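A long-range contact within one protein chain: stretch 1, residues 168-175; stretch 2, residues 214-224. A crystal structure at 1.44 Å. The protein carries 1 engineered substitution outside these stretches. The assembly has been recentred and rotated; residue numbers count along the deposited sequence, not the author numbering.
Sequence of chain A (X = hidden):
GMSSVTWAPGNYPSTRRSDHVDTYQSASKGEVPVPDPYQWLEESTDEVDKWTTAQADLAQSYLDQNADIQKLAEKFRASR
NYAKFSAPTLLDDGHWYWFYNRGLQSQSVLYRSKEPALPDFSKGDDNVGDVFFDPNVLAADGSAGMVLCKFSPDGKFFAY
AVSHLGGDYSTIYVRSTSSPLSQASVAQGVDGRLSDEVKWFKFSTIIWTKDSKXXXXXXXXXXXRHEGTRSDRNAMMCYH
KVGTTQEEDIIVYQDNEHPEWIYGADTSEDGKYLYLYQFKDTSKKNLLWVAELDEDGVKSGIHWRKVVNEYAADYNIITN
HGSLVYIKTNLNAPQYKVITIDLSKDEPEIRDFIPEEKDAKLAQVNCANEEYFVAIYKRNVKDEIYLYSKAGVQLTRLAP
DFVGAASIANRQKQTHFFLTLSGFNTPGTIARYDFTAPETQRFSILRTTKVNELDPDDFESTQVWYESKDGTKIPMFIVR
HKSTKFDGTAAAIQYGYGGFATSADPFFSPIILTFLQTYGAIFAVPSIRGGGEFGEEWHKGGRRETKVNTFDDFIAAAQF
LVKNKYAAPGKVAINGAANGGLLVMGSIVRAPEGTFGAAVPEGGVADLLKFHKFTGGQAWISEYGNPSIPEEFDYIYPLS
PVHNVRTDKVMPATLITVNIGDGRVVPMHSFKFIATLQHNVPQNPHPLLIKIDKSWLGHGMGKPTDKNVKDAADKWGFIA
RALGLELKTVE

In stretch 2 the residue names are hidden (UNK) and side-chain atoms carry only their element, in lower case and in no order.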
# COMPACT_ATOMS: atom_id res chain seq x y z
N ASP A 168 12.36 14.14 0.67
CA ASP A 168 11.66 13.42 1.74
C ASP A 168 10.24 13.93 2.02
O ASP A 168 9.55 13.34 2.85
CB ASP A 168 12.47 13.50 3.03
CG ASP A 168 13.57 12.48 3.11
OD1 ASP A 168 13.49 11.42 2.46
OD2 ASP A 168 14.57 12.83 3.78
N TYR A 169 9.81 15.01 1.37
CA TYR A 169 8.49 15.60 1.50
C TYR A 169 7.96 15.93 0.11
O TYR A 169 8.70 15.96 -0.87
CB TYR A 169 8.53 16.92 2.34
CG TYR A 169 9.10 16.67 3.73
CD1 TYR A 169 8.29 16.30 4.79
CD2 TYR A 169 10.44 16.76 3.95
CE1 TYR A 169 8.82 16.01 6.04
CE2 TYR A 169 10.99 16.53 5.23
CZ TYR A 169 10.16 16.13 6.24
OH TYR A 169 10.72 15.86 7.49
N SER A 170 6.69 16.20 0.03
CA SER A 170 6.06 16.66 -1.20
C SER A 170 5.67 18.12 -1.10
O SER A 170 5.61 18.71 -0.02
CB SER A 170 4.80 15.85 -1.52
OG SER A 170 5.11 14.47 -1.63
N THR A 171 5.41 18.73 -2.25
CA THR A 171 4.99 20.12 -2.37
C THR A 171 3.67 20.15 -3.11
O THR A 171 3.52 19.50 -4.16
CB THR A 171 6.04 20.97 -3.11
OG1 THR A 171 7.29 20.83 -2.40
CG2 THR A 171 5.62 22.38 -3.21
N ILE A 172 2.70 20.86 -2.56
CA ILE A 172 1.38 20.96 -3.17
C ILE A 172 1.32 22.25 -3.96
O ILE A 172 1.65 23.34 -3.46
CB ILE A 172 0.25 20.92 -2.14
CG1 ILE A 172 0.33 19.65 -1.29
CG2 ILE A 172 -1.08 21.00 -2.88
CD1 ILE A 172 -0.64 19.71 -0.08
N TYR A 173 0.90 22.12 -5.22
CA TYR A 173 0.64 23.20 -6.15
C TYR A 173 -0.85 23.22 -6.47
O TYR A 173 -1.58 22.26 -6.20
CB TYR A 173 1.47 23.04 -7.45
CG TYR A 173 2.94 23.06 -7.18
CD1 TYR A 173 3.61 24.26 -7.04
CD2 TYR A 173 3.65 21.90 -7.01
CE1 TYR A 173 4.94 24.28 -6.78
CE2 TYR A 173 5.00 21.91 -6.74
CZ TYR A 173 5.64 23.12 -6.63
OH TYR A 173 7.00 23.13 -6.32
N VAL A 174 -1.31 24.36 -7.01
CA VAL A 174 -2.71 24.55 -7.35
C VAL A 174 -2.79 25.18 -8.72
O VAL A 174 -2.08 26.17 -9.02
CB VAL A 174 -3.45 25.43 -6.33
CG1 VAL A 174 -4.97 25.54 -6.67
CG2 VAL A 174 -3.21 24.94 -4.91
N ARG A 175 -3.69 24.66 -9.53
CA ARG A 175 -3.95 25.25 -10.84
C ARG A 175 -5.44 25.25 -11.15
O ARG A 175 -6.21 24.43 -10.66
CB ARG A 175 -3.19 24.55 -11.99
CG ARG A 175 -3.71 23.14 -12.26
CD ARG A 175 -2.77 22.31 -13.12
NE ARG A 175 -2.44 22.97 -14.35
CZ ARG A 175 -1.26 23.52 -14.64
NH1 ARG A 175 -0.22 23.49 -13.82
NH2 ARG A 175 -1.12 24.15 -15.78
N UNK A 214 -10.02 26.71 0.06
CA UNK A 214 -8.72 26.24 0.50
C UNK A 214 -8.83 24.78 0.89
O UNK A 214 -9.90 24.17 0.82
N UNK A 215 -7.72 24.26 1.39
CA UNK A 215 -7.64 22.88 1.77
C UNK A 215 -6.76 22.65 2.97
O UNK A 215 -5.82 23.39 3.25
c UNK A 215 -5.87 22.43 -0.02
c UNK A 215 -5.87 23.18 -1.18
c UNK A 215 -7.16 21.99 0.60
c UNK A 215 -4.66 23.60 -1.73
c UNK A 215 -4.66 22.08 0.55
c UNK A 215 -3.45 22.50 -0.02
c UNK A 215 -3.47 23.27 -1.13
N UNK A 216 -7.10 21.60 3.68
CA UNK A 216 -6.30 21.14 4.81
C UNK A 216 -5.29 20.12 4.33
O UNK A 216 -5.57 19.31 3.43
c UNK A 216 -8.06 21.45 8.01
c UNK A 216 -8.10 21.53 6.57
c UNK A 216 -9.48 21.41 6.04
c UNK A 216 -7.16 20.51 5.91
N UNK A 217 -4.13 20.12 4.96
CA UNK A 217 -3.00 19.25 4.65
C UNK A 217 -2.09 19.18 5.87
O UNK A 217 -1.97 20.14 6.64
c UNK A 217 -2.23 19.79 3.44
o UNK A 217 0.65 24.48 4.83
c UNK A 217 0.57 22.13 4.38
c UNK A 217 -0.07 23.34 4.45
c UNK A 217 -2.11 22.30 3.80
c UNK A 217 -1.47 21.06 3.72
c UNK A 217 -1.40 23.43 4.13
c UNK A 217 -0.14 20.99 4.02
N UNK A 218 -1.41 18.05 6.03
CA UNK A 218 -0.45 17.86 7.11
C UNK A 218 0.94 18.25 6.63
O UNK A 218 1.39 17.83 5.56
c UNK A 218 0.40 14.92 9.38
c UNK A 218 -0.44 16.44 7.60
n UNK A 218 0.68 13.83 8.67
c UNK A 218 0.60 16.24 8.72
o UNK A 218 -0.08 14.85 10.51
N UNK A 219 1.62 19.04 7.42
CA UNK A 219 3.00 19.34 7.10
C UNK A 219 3.90 19.25 8.32
O UNK A 219 3.47 19.12 9.46
c UNK A 219 2.67 21.74 7.38
n UNK A 219 4.76 23.05 7.38
c UNK A 219 3.32 23.05 7.12
n UNK A 219 4.94 25.27 6.85
c UNK A 219 5.51 24.13 7.24
n UNK A 219 6.79 24.04 7.49
c UNK A 219 3.17 20.68 6.45
N UNK A 220 5.16 19.28 8.04
CA UNK A 220 6.22 19.14 9.02
C UNK A 220 7.06 20.40 9.11
O UNK A 220 6.98 21.25 8.22
c UNK A 220 6.33 16.66 9.01
c UNK A 220 4.93 14.38 9.71
c UNK A 220 7.07 17.93 8.68
o UNK A 220 4.21 13.22 10.02
c UNK A 220 4.76 14.93 8.46
c UNK A 220 6.44 16.09 10.28
c UNK A 220 5.45 16.08 8.11
c UNK A 220 5.77 14.94 10.62
N UNK A 221 7.88 20.54 10.14
CA UNK A 221 8.73 21.73 10.23
C UNK A 221 9.68 21.79 9.06
O UNK A 221 10.18 20.75 8.60
c UNK A 221 8.53 20.67 12.38
c UNK A 221 9.48 21.53 11.55
c UNK A 221 7.91 19.74 11.38
N UNK A 222 9.92 23.02 8.58
CA UNK A 222 10.92 23.21 7.54
C UNK A 222 12.27 22.86 8.12
O UNK A 222 12.52 23.06 9.31
c UNK A 222 10.91 24.67 7.07
N UNK A 223 13.11 22.25 7.29
CA UNK A 223 14.44 21.86 7.72
C UNK A 223 15.42 22.32 6.65
O UNK A 223 15.22 22.03 5.46
c UNK A 223 13.58 19.88 9.11
c UNK A 223 13.63 18.37 9.38
c UNK A 223 11.41 17.50 10.15
n UNK A 223 10.92 17.57 8.92
n UNK A 223 12.67 17.89 10.39
n UNK A 223 10.63 17.05 11.15
c UNK A 223 14.50 20.33 7.94
N UNK A 224 16.47 23.02 7.07
CA UNK A 224 17.56 23.27 6.15
C UNK A 224 18.34 21.97 5.91
O UNK A 224 18.20 20.99 6.66
o UNK A 224 18.35 26.46 4.76
o UNK A 224 16.45 27.13 5.64
c UNK A 224 18.50 24.33 6.73
c UNK A 224 17.81 25.69 6.99
c UNK A 224 17.52 26.48 5.70

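Position 214 has backbone atoms and nothing more. With no CB it is Gly214, and it touches nothing on stretch 1.

Position 215 carries one carbon followed by a ring of six carbons, with no heteroatom. The CA-to-CB bond points toward stretch 1, and the ring meets both Ile172 and Val174. This is Phe215. Its CZ lies 3.7 Å from Ile172 CG2, and its CE2 lies 3.7 Å from Val174 CG2. The valine methyl sits at the ring edge, near its plane.

Position 216 has four carbons, forked at the second. It is Leu216, and its side chain stays out of reach of stretch 1.

Position 217 has one carbon, a six-carbon ring and one oxygen on that ring. Its CB is 3.9 Å from Ile172 CD1. The ring oxygen makes it Tyr217, whose OH is hydrogen-bonded elsewhere in the structure.

Position 218 has three carbons, the third bearing one oxygen and one nitrogen. That terminal amide identifies Gln218. Its CA-to-CB bond points sideways and it makes no contact.

Position 219 has three carbons, a nitrogen, then a carbon with two more nitrogens. This guanidinium belongs to Arg219. It serves its own stretch: NE and NH2 of Arg219 donate to the backbone O of position 220, at 3.0 and 2.9 Å.

Position 220 has one carbon, then a six-carbon ring bearing one oxygen. Its CB packs 3.7 Å from Tyr169 CE1. It is Tyr220.

Position 221 has three carbons closing a ring onto the backbone nitrogen. It is Pro221, its CA-to-CB bond pointing away.

Position 222 has a single carbon. It is Ala222, its CA-to-CB bond also pointing away.

Position 223 has three carbons, a nitrogen, and a carbon with two further nitrogens. The CA-to-CB bond points toward stretch 1, and one terminal nitrogen comes up against Tyr169 OH. It is Arg223. Arg223 NH1 is modelled 2.2 Å from Tyr169 OH. This is too short for a hydrogen bond and is a clash in the model.

Position 224 has three carbons, the third carrying two oxygens. It is Glu224, out of reach of stretch 1.

The contact works through side chains. The two strands run nearly antiparallel, at 158°, but their axes come no closer than 9.8 Å, and no hydrogen bond joins the stretches. Side chains must fill the gap. Ile172 and Val174, two residues apart on their strand, both point toward stretch 2, while Tyr173 between them points away. Phe215 and Tyr217, also two apart, both point toward stretch 1. Phe215 packs on Ile172 and Val174, and Tyr217 on Ile172. Beyond the strand, Tyr169 extends the packing to Tyr220. Together the stretches bury 289 Å², counting both sides.

Stretch 2, residues 214-224: GFLYQRYPARE
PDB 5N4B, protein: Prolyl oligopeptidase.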